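Local coordinates for protein glucose-6-phosphate dehydrogenase (Trypanosoma cruzi, PDB 5AQ1) that catalyses the NADP-dependent oxidation of glucose 6-phosphate, the first step of the pentose phosphate pathway, and so supplies NADPH for redox balance, at residues 396-399 / 405-408. Residues are numbered along the deposited sequence; the frame is centred on the assembly and turned at random.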
ATOM      1  N   LEU B 396      16.872  -8.654  -0.629  1.00 33.25           N
ATOM      2  CA  LEU B 396      17.562  -8.339   0.610  1.00 32.39           C
ATOM      3  C   LEU B 396      18.222  -9.619   1.104  1.00 32.27           C
ATOM      4  O   LEU B 396      17.557 -10.643   1.263  1.00 31.34           O
ATOM      5  CB  LEU B 396      16.596  -7.803   1.667  1.00 32.29           C
ATOM      6  CG  LEU B 396      17.215  -7.402   3.013  1.00 31.79           C
ATOM      7  CD1 LEU B 396      18.217  -6.267   2.850  1.00 32.29           C
ATOM      8  CD2 LEU B 396      16.114  -7.020   3.988  1.00 31.46           C
ATOM      9  N   VAL B 397      19.527  -9.554   1.328  1.00 32.24           N
ATOM     10  CA  VAL B 397      20.288 -10.704   1.786  1.00 32.79           C
ATOM     11  C   VAL B 397      20.868 -10.419   3.164  1.00 32.51           C
ATOM     12  O   VAL B 397      21.622  -9.461   3.332  1.00 34.08           O
ATOM     13  CB  VAL B 397      21.432 -11.030   0.811  1.00 34.18           C
ATOM     14  CG1 VAL B 397      22.175 -12.282   1.253  1.00 33.79           C
ATOM     15  CG2 VAL B 397      20.879 -11.194  -0.599  1.00 34.41           C
ATOM     16  N   ILE B 398      20.488 -11.232   4.145  1.00 31.32           N
ATOM     17  CA  ILE B 398      21.103 -11.198   5.466  1.00 31.39           C
ATOM     18  C   ILE B 398      21.939 -12.464   5.618  1.00 31.78           C
ATOM     19  O   ILE B 398      21.392 -13.568   5.624  1.00 32.48           O
ATOM     20  CB  ILE B 398      20.048 -11.142   6.587  1.00 31.05           C
ATOM     21  CG1 ILE B 398      19.226  -9.855   6.482  1.00 30.52           C
ATOM     22  CG2 ILE B 398      20.711 -11.231   7.959  1.00 30.60           C
ATOM     23  CD1 ILE B 398      17.867  -9.953   7.137  1.00 29.92           C
ATOM     24  N   ARG B 399      23.257 -12.303   5.708  1.00 32.17           N
ATOM     25  CA  ARG B 399      24.171 -13.434   5.892  1.00 33.21           C
ATOM     26  C   ARG B 399      24.697 -13.433   7.324  1.00 32.27           C
ATOM     27  O   ARG B 399      25.420 -12.527   7.721  1.00 31.87           O
ATOM     28  CB  ARG B 399      25.341 -13.360   4.901  1.00 33.97           C
ATOM     29  CG  ARG B 399      26.217 -14.602   4.912  1.00 34.82           C
ATOM     30  CD  ARG B 399      27.291 -14.574   3.841  1.00 36.10           C
ATOM     31  NE  ARG B 399      28.262 -13.503   4.066  1.00 37.72           N
ATOM     32  CZ  ARG B 399      28.617 -12.578   3.174  1.00 38.43           C
ATOM     33  NH1 ARG B 399      28.104 -12.561   1.947  1.00 38.25           N
ATOM     34  NH2 ARG B 399      29.516 -11.655   3.510  1.00 39.32           N
ATOM     35  N   ALA B 405      27.004 -10.100   7.193  1.00 39.33           N
ATOM     36  CA  ALA B 405      26.706  -8.935   6.373  1.00 38.57           C
ATOM     37  C   ALA B 405      25.222  -8.842   6.043  1.00 38.65           C
ATOM     38  O   ALA B 405      24.494  -9.839   6.079  1.00 36.96           O
ATOM     39  CB  ALA B 405      27.513  -8.990   5.087  1.00 38.59           C
ATOM     40  N   MET B 406      24.786  -7.625   5.734  1.00 40.03           N
ATOM     41  CA  MET B 406      23.466  -7.384   5.164  1.00 41.15           C
ATOM     42  C   MET B 406      23.662  -6.567   3.889  1.00 40.59           C
ATOM     43  O   MET B 406      24.384  -5.566   3.889  1.00 39.97           O
ATOM     44  CB  MET B 406      22.566  -6.633   6.153  1.00 43.82           C
ATOM     45  CG  MET B 406      21.131  -6.456   5.667  1.00 46.64           C
ATOM     46  SD  MET B 406      19.937  -5.978   6.942  1.00 49.83           S
ATOM     47  CE  MET B 406      20.467  -4.306   7.290  1.00 50.62           C
ATOM     48  N   TYR B 407      23.051  -7.007   2.795  1.00 39.67           N
ATOM     49  CA  TYR B 407      23.105  -6.240   1.554  1.00 41.11           C
ATOM     50  C   TYR B 407      21.828  -6.347   0.730  1.00 40.56           C
ATOM     51  O   TYR B 407      21.094  -7.338   0.810  1.00 40.31           O
ATOM     52  CB  TYR B 407      24.340  -6.607   0.712  1.00 42.08           C
ATOM     53  CG  TYR B 407      24.500  -8.071   0.359  1.00 42.34           C
ATOM     54  CD1 TYR B 407      25.148  -8.953   1.222  1.00 43.52           C
ATOM     55  CD2 TYR B 407      24.044  -8.565  -0.856  1.00 41.99           C
ATOM     56  CE1 TYR B 407      25.316 -10.292   0.892  1.00 44.34           C
ATOM     57  CE2 TYR B 407      24.205  -9.899  -1.195  1.00 42.26           C
ATOM     58  CZ  TYR B 407      24.838 -10.758  -0.323  1.00 43.44           C
ATOM     59  OH  TYR B 407      24.992 -12.080  -0.671  1.00 43.10           O
ATOM     60  N   LEU B 408      21.576  -5.296  -0.047  1.00 39.59           N
ATOM     61  CA  LEU B 408      20.382  -5.176  -0.875  1.00 39.01           C
ATOM     62  C   LEU B 408      20.774  -5.195  -2.352  1.00 38.86           C
ATOM     63  O   LEU B 408      21.407  -4.261  -2.850  1.00 37.92           O
ATOM     64  CB  LEU B 408      19.651  -3.877  -0.539  1.00 39.04           C
ATOM     65  CG  LEU B 408      18.397  -3.551  -1.345  1.00 39.77           C
ATOM     66  CD1 LEU B 408      17.313  -4.590  -1.100  1.00 39.13           C
ATOM     67  CD2 LEU B 408      17.913  -2.155  -0.990  1.00 40.09           C
TER
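Val397 lies against one face of the Tyr407 ring in a CH-pi contact: its CB, offset toward the rim, is 3.7 Å from the ring centroid, while CG1 meets CZ and OH and CG2 meets CE2. The ring is laid over the neighbouring strand by the chi1 of Tyr407, 56°, which sets CG between the backbone N and the carbonyl carbon. From the next residue along this face, the Arg399 guanidinium approaches the same ring obliquely, NH1 3.7 Å from Tyr407 CE1. The two planes are 49° apart. One face of that guanidinium carries the methyl of Ala405, whose CB is 3.7 Å from Arg399 NH2. A bend at chi3 curls the arginine chain back toward the turn, where NE hydrogen-bonds to the carbonyl oxygen of Pro402 and NH2 to that of Ser403.

The backbones run antiparallel through two hydrogen-bonded pairs, each with N-H···O hydrogen bonds running both ways: Val397 N to Tyr407 O (2.8 Å) and Tyr407 N to Val397 O; Arg399 N to Ala405 O and Ala405 N to Arg399 O (2.9 Å). On the other face Ile398 CG1 packs alongside Met406 SD at 4.0 Å, and Leu396 CD1 crosses to Met406 CG. Met217 of helix 216-219 touches both Ile398 and Met406, and Leu426 of a second subunit packs on Met406.

The segments belong to the beta hairpin of strands 395-401 and 405-413, flanked in the large mixed sheet by strands 373-380 and 421-429. Its apolar face joins helix and subunit packing, whereas on the aromatic face two turn carbonyls restrain the guanidinium, tying the arginine's charged end to the hairpin's own turn.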